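Long-range contact in sialidase B (Streptococcus pneumoniae serotype 4, PDB 4XJW), which cleaves terminal sialic acid residues from oligosaccharides, glycoproteins and glycolipids as a glycoside hydrolase family 33 sialidase: residues Ile239-Ser244 against Glu253-Met258. The protein carries 1 engineered substitution. Numbering follows the deposited sequence.
Sequences IATSYS and EPIFAM
Thr241 and Ile255 face each other as a hydrogen-bonded antiparallel pair, Thr241 N reaching Ile255 O at 2.9 Å and Ile255 N returning to Thr241 O. Their side chains slant across one another on one face of the sheet. Thr241 OG1 sits between its backbone N and carbonyl carbon (chi1 61°), where it meets Ile255 CG1 in van der Waals contact at 3.4 Å while hydrogen-bonding Trp433 NE1. The other branch, Thr241 CG2, rests on Ala257 CB at 3.9 Å.

Further along that face, Ile239 and Met258 run side by side in the same direction, Ile239 CG1 lying 4.2 Å from Met258 CB; both go on to pack against Ala305 of strand 301-308 and Phe287 of strand 286-294. On the reverse face Ala240 CB lies 4.3 Å from Phe256 CD1, and the edge of the Phe256 ring is turned to Ile239 O.

Ile239 O accepts from Ala257 N at 2.9 Å, the donor tilted 28° from the carbonyl plane, and takes a weak bond from Met258 N, while Ile239 N donates to Met258 O. Ala257 and Met258 thus both oppose Ile239: a classic beta bulge where the chain turns a corner at Ala257. Strand 255-256 is the outermost of an antiparallel four-stranded sheet characteristic of a sialidase beta-propeller blade.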
ATOM      1  N   ILE A 239       6.027  10.536   1.275  1.00  9.37           N
ATOM      2  CA  ILE A 239       6.126   9.891  -0.042  1.00  8.87           C
ATOM      3  C   ILE A 239       7.554   9.409  -0.249  1.00  9.07           C
ATOM      4  O   ILE A 239       8.497  10.192  -0.137  1.00  9.27           O
ATOM      5  CB  ILE A 239       5.748  10.847  -1.186  1.00  9.79           C
ATOM      6  CG1 ILE A 239       4.365  11.479  -0.960  1.00 10.24           C
ATOM      7  CG2 ILE A 239       5.800  10.110  -2.521  1.00 11.37           C
ATOM      8  CD1 ILE A 239       3.227  10.466  -0.756  1.00 10.46           C
ATOM      9  N   ALA A 240       7.714   8.117  -0.534  1.00  9.18           N
ATOM     10  CA  ALA A 240       9.041   7.530  -0.738  1.00  9.04           C
ATOM     11  C   ALA A 240       9.163   7.026  -2.168  1.00 10.47           C
ATOM     12  O   ALA A 240       8.155   6.747  -2.828  1.00  8.97           O
ATOM     13  CB  ALA A 240       9.298   6.391   0.259  1.00  8.18           C
ATOM     14  N   THR A 241      10.401   6.917  -2.643  1.00  9.13           N
ATOM     15  CA  THR A 241      10.666   6.425  -4.000  1.00  8.33           C
ATOM     16  C   THR A 241      11.827   5.441  -4.024  1.00  8.74           C
ATOM     17  O   THR A 241      12.704   5.477  -3.156  1.00  8.99           O
ATOM     18  CB  THR A 241      10.951   7.564  -5.030  1.00  8.83           C
ATOM     19  OG1 THR A 241      12.111   8.301  -4.642  1.00 10.46           O
ATOM     20  CG2 THR A 241       9.808   8.557  -5.120  1.00  8.88           C
ATOM     21  N   SER A 242      11.805   4.580  -5.039  1.00  8.40           N
ATOM     22  CA  SER A 242      12.881   3.631  -5.329  1.00  7.79           C
ATOM     23  C   SER A 242      12.913   3.387  -6.841  1.00  9.10           C
ATOM     24  O   SER A 242      11.895   3.516  -7.509  1.00  9.49           O
ATOM     25  CB  SER A 242      12.629   2.323  -4.566  1.00  8.57           C
ATOM     26  OG  SER A 242      13.560   1.305  -4.932  1.00  8.95           O
ATOM     27  N   TYR A 243      14.074   3.068  -7.399  1.00  8.43           N
ATOM     28  CA  TYR A 243      14.152   2.810  -8.843  1.00 10.23           C
ATOM     29  C   TYR A 243      14.925   1.528  -9.124  1.00 10.94           C
ATOM     30  O   TYR A 243      15.713   1.047  -8.288  1.00  9.74           O
ATOM     31  CB  TYR A 243      14.794   4.001  -9.614  1.00  8.17           C
ATOM     32  CG  TYR A 243      16.117   4.415  -9.034  1.00  9.24           C
ATOM     33  CD1 TYR A 243      17.282   3.750  -9.380  1.00  9.47           C
ATOM     34  CD2 TYR A 243      16.183   5.425  -8.077  1.00 10.48           C
ATOM     35  CE1 TYR A 243      18.502   4.111  -8.807  1.00 15.04           C
ATOM     36  CE2 TYR A 243      17.377   5.790  -7.501  1.00 12.13           C
ATOM     37  CZ  TYR A 243      18.531   5.129  -7.864  1.00 13.68           C
ATOM     38  OH  TYR A 243      19.726   5.499  -7.285  1.00 16.07           O
ATOM     39  N   SER A 244      14.688   0.969 -10.306  1.00  7.75           N
ATOM     40  CA  SER A 244      15.405  -0.208 -10.757  1.00  9.66           C
ATOM     41  C   SER A 244      16.049   0.095 -12.101  1.00  9.50           C
ATOM     42  O   SER A 244      15.398   0.653 -12.996  1.00 10.04           O
ATOM     43  CB  SER A 244      14.443  -1.394 -10.891  1.00  9.13           C
ATOM     44  OG  SER A 244      15.116  -2.460 -11.554  1.00  8.74           O
ATOM     45  N   GLU A 253      17.742   1.478  -2.433  1.00  9.61           N
ATOM     46  CA  GLU A 253      17.249   1.786  -1.088  1.00 11.26           C
ATOM     47  C   GLU A 253      16.381   3.034  -1.209  1.00 10.40           C
ATOM     48  O   GLU A 253      16.763   4.000  -1.855  1.00 11.07           O
ATOM     49  CB  GLU A 253      18.401   2.020  -0.107  1.00 12.64           C
ATOM     50  CG  GLU A 253      17.958   2.064   1.368  1.00 19.59           C
ATOM     51  CD  GLU A 253      17.370   0.733   1.877  1.00 23.24           C
ATOM     52  OE1 GLU A 253      17.613  -0.313   1.235  1.00 30.34           O
ATOM     53  OE2 GLU A 253      16.677   0.727   2.929  1.00 15.80           O
ATOM     54  N   PRO A 254      15.178   3.006  -0.624  1.00 11.39           N
ATOM     55  CA  PRO A 254      14.265   4.143  -0.796  1.00 11.92           C
ATOM     56  C   PRO A 254      14.797   5.476  -0.257  1.00  9.88           C
ATOM     57  O   PRO A 254      15.606   5.517   0.681  1.00 11.14           O
ATOM     58  CB  PRO A 254      13.052   3.728   0.031  1.00  9.79           C
ATOM     59  CG  PRO A 254      13.073   2.228   0.009  1.00 11.57           C
ATOM     60  CD  PRO A 254      14.551   1.893   0.105  1.00 10.78           C
ATOM     61  N   ILE A 255      14.335   6.552  -0.878  1.00  8.75           N
ATOM     62  CA  ILE A 255      14.575   7.904  -0.381  1.00  9.61           C
ATOM     63  C   ILE A 255      13.228   8.582  -0.274  1.00 11.52           C
ATOM     64  O   ILE A 255      12.224   8.038  -0.752  1.00 12.08           O
ATOM     65  CB  ILE A 255      15.505   8.729  -1.307  1.00 10.99           C
ATOM     66  CG1 ILE A 255      14.879   8.923  -2.701  1.00 10.50           C
ATOM     67  CG2 ILE A 255      16.862   8.072  -1.371  1.00 12.23           C
ATOM     68  CD1 ILE A 255      15.624   9.926  -3.588  1.00 16.29           C
ATOM     69  N   PHE A 256      13.191   9.763   0.339  1.00 10.00           N
ATOM     70  CA  PHE A 256      11.940  10.523   0.376  1.00  9.73           C
ATOM     71  C   PHE A 256      11.863  11.530  -0.754  1.00 10.95           C
ATOM     72  O   PHE A 256      12.837  12.230  -1.041  1.00 12.61           O
ATOM     73  CB  PHE A 256      11.742  11.268   1.709  1.00 10.50           C
ATOM     74  CG  PHE A 256      11.629  10.373   2.902  1.00 10.35           C
ATOM     75  CD1 PHE A 256      10.559   9.492   3.030  1.00 12.15           C
ATOM     76  CD2 PHE A 256      12.575  10.422   3.914  1.00 11.45           C
ATOM     77  CE1 PHE A 256      10.461   8.662   4.142  1.00  9.47           C
ATOM     78  CE2 PHE A 256      12.482   9.604   5.022  1.00 15.18           C
ATOM     79  CZ  PHE A 256      11.424   8.721   5.141  1.00 13.28           C
ATOM     80  N   ALA A 257      10.689  11.599  -1.377  1.00  9.94           N
ATOM     81  CA  ALA A 257      10.356  12.645  -2.335  1.00 10.13           C
ATOM     82  C   ALA A 257       9.675  13.825  -1.651  1.00  8.06           C
ATOM     83  O   ALA A 257       9.900  14.985  -2.026  1.00 11.35           O
ATOM     84  CB  ALA A 257       9.478  12.100  -3.455  1.00  8.91           C
ATOM     85  N   MET A 258       8.818  13.532  -0.674  1.00 10.68           N
ATOM     86  CA  MET A 258       8.169  14.562   0.142  1.00 10.82           C
ATOM     87  C   MET A 258       8.101  14.064   1.570  1.00 11.93           C
ATOM     88  O   MET A 258       7.684  12.927   1.822  1.00 10.79           O
ATOM     89  CB  MET A 258       6.743  14.863  -0.353  1.00  9.88           C
ATOM     90  CG  MET A 258       6.670  15.448  -1.756  1.00 10.35           C
ATOM     91  SD  MET A 258       4.985  15.917  -2.189  1.00 14.73           S
ATOM     92  CE  MET A 258       5.223  16.390  -3.901  1.00 11.19           C
TER